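Local coordinates for protein tRNA(His) guanylyltransferase (Saccharomyces cerevisiae, PDB 5XOX) that adds a single guanosine in the 3'-5' direction to the 5' end of tRNA(His), using magnesium and GTP, at residues K66-I70 and F81-T87. Residues are numbered along the deposited sequence; the frame is centred on the assembly and turned at random.
Sequences KNDII and FILKSST
The hydroxyl OG1 of Thr87 is gripped twice: it donates to Asp68 OD1 at 3.0 Å, reaching that oxygen from above the carboxylate plane, and accepts from the backbone N of Leu89. A chi1 of 179° swings OG1 of Thr87 to the far side from its own N, and the two side chains cross at about a right angle. Threonine suits this position because the same short side chain can also rest on Ile24 of the neighbouring strand. The backbone of Asp68 joins in, its O accepting from Lys84 N at 2.8 Å, and Ile70 N in turn bonds to Ile82 O at 3.0 Å. Between these two bonds Ile69 and Leu83 form a non-hydrogen-bonded antiparallel pair at the open end of the beta hairpin 69-74/78-83, within the sheet whose strand 23-30 carries magnesium-binding Asp29. On the face they share, Ile69 CG1 meets Leu83 CD2 at 3.5 Å, beneath helices 48-64 and 94-116, where branched aliphatic groups fit a buried layer. Ile70 instead brings CD1 against Ile82 CG2, an aliphatic match for a buried spot under helix 140-171. Past the strand, a type I turn from Lys84 to Thr87 brings the threonine back to Asp68. The extended Lys84 chain runs alongside Asn67 O and Asp68, its NZ 4.6 Å from Asp68 OD1, too far for a salt bridge. Were this residue an alanine, the Asp68 carboxylate would probably lose its nearby positive charge and the Asn67 carbonyl its aliphatic cover.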
loop_
_atom_site.group_PDB
_atom_site.type_symbol
_atom_site.label_atom_id
_atom_site.label_comp_id
_atom_site.label_asym_id
_atom_site.label_seq_id
_atom_site.Cartn_x
_atom_site.Cartn_y
_atom_site.Cartn_z
ATOM N N LYS A 66 16.054 7.758 -21.966
ATOM C CA LYS A 66 17.502 7.627 -21.991
ATOM C C LYS A 66 18.023 8.213 -20.694
ATOM O O LYS A 66 19.111 7.881 -20.246
ATOM C CB LYS A 66 18.070 8.340 -23.233
ATOM C CG LYS A 66 19.591 8.446 -23.414
ATOM C CD LYS A 66 19.856 9.500 -24.540
ATOM C CE LYS A 66 21.294 9.545 -25.115
ATOM N NZ LYS A 66 21.420 10.535 -26.250
ATOM N N ASN A 67 17.193 9.036 -20.058
ATOM C CA ASN A 67 17.625 9.815 -18.904
ATOM C C ASN A 67 17.611 9.012 -17.622
ATOM O O ASN A 67 18.497 9.168 -16.785
ATOM C CB ASN A 67 16.748 11.061 -18.706
ATOM C CG ASN A 67 16.856 12.040 -19.846
ATOM O OD1 ASN A 67 17.937 12.251 -20.394
ATOM N ND2 ASN A 67 15.741 12.689 -20.177
ATOM N N ASP A 68 16.579 8.200 -17.433
ATOM C CA ASP A 68 16.362 7.589 -16.130
ATOM C C ASP A 68 16.840 6.117 -15.998
ATOM O O ASP A 68 16.783 5.536 -14.895
ATOM C CB ASP A 68 14.879 7.744 -15.785
ATOM C CG ASP A 68 14.386 9.202 -15.944
ATOM O OD1 ASP A 68 14.545 10.003 -14.995
ATOM O OD2 ASP A 68 13.860 9.560 -17.025
ATOM N N ILE A 69 17.354 5.535 -17.091
ATOM C CA ILE A 69 17.757 4.121 -17.092
ATOM C C ILE A 69 19.283 4.024 -16.947
ATOM O O ILE A 69 20.013 4.715 -17.657
ATOM C CB ILE A 69 17.275 3.399 -18.372
ATOM C CG1 ILE A 69 15.767 3.530 -18.495
ATOM C CG2 ILE A 69 17.550 1.925 -18.278
ATOM C CD1 ILE A 69 15.111 2.582 -19.460
ATOM N N ILE A 70 19.754 3.218 -15.994
ATOM C CA ILE A 70 21.160 2.836 -15.907
ATOM C C ILE A 70 21.438 1.847 -17.021
ATOM O O ILE A 70 22.401 1.991 -17.790
ATOM C CB ILE A 70 21.497 2.197 -14.543
ATOM C CG1 ILE A 70 20.920 3.018 -13.404
ATOM C CG2 ILE A 70 22.988 2.061 -14.349
ATOM C CD1 ILE A 70 19.860 2.284 -12.636
ATOM N N PHE A 81 14.493 -3.537 -16.359
ATOM C CA PHE A 81 15.032 -2.194 -16.612
ATOM C C PHE A 81 15.276 -1.447 -15.307
ATOM O O PHE A 81 14.362 -1.264 -14.498
ATOM C CB PHE A 81 14.087 -1.388 -17.453
ATOM C CG PHE A 81 13.708 -2.021 -18.763
ATOM C CD1 PHE A 81 12.671 -2.967 -18.816
ATOM C CD2 PHE A 81 14.344 -1.655 -19.942
ATOM C CE1 PHE A 81 12.283 -3.543 -20.022
ATOM C CE2 PHE A 81 13.957 -2.210 -21.166
ATOM C CZ PHE A 81 12.924 -3.164 -21.202
ATOM N N ILE A 82 16.525 -1.034 -15.117
ATOM C CA ILE A 82 16.986 -0.485 -13.864
ATOM C C ILE A 82 16.923 1.001 -13.978
ATOM O O ILE A 82 17.593 1.585 -14.822
ATOM C CB ILE A 82 18.405 -0.911 -13.547
ATOM C CG1 ILE A 82 18.706 -2.318 -14.056
ATOM C CG2 ILE A 82 18.621 -0.905 -12.057
ATOM C CD1 ILE A 82 18.115 -3.402 -13.244
ATOM N N LEU A 83 16.115 1.616 -13.135
ATOM C CA LEU A 83 15.969 3.057 -13.108
ATOM C C LEU A 83 16.769 3.661 -11.971
ATOM O O LEU A 83 16.798 3.115 -10.844
ATOM C CB LEU A 83 14.508 3.439 -12.971
ATOM C CG LEU A 83 13.568 2.980 -14.081
ATOM C CD1 LEU A 83 12.321 3.796 -14.017
ATOM C CD2 LEU A 83 14.215 3.188 -15.425
ATOM N N LYS A 84 17.413 4.788 -12.272
ATOM C CA LYS A 84 18.329 5.410 -11.329
ATOM C C LYS A 84 17.631 5.859 -10.059
ATOM O O LYS A 84 16.541 6.433 -10.115
ATOM C CB LYS A 84 19.013 6.611 -11.958
ATOM C CG LYS A 84 18.050 7.653 -12.480
ATOM C CD LYS A 84 18.803 8.839 -13.095
ATOM C CE LYS A 84 17.908 10.055 -13.308
ATOM N NZ LYS A 84 18.747 11.239 -13.620
ATOM N N SER A 85 18.321 5.682 -8.933
ATOM C CA SER A 85 17.806 5.990 -7.594
ATOM C C SER A 85 17.174 7.380 -7.479
ATOM O O SER A 85 16.408 7.649 -6.555
ATOM C CB SER A 85 18.936 5.930 -6.573
ATOM O OG SER A 85 19.920 6.910 -6.893
ATOM N N SER A 86 17.539 8.289 -8.370
ATOM C CA SER A 86 17.024 9.636 -8.259
ATOM C C SER A 86 15.837 9.917 -9.160
ATOM O O SER A 86 15.374 11.047 -9.187
ATOM C CB SER A 86 18.128 10.648 -8.559
ATOM O OG SER A 86 18.671 10.453 -9.851
ATOM N N THR A 87 15.343 8.933 -9.906
ATOM C CA THR A 87 14.394 9.265 -10.977
ATOM C C THR A 87 13.040 9.854 -10.541
ATOM O O THR A 87 12.496 9.475 -9.497
ATOM C CB THR A 87 14.096 8.066 -11.841
ATOM O OG1 THR A 87 13.158 8.474 -12.842
ATOM C CG2 THR A 87 13.527 6.928 -11.017
#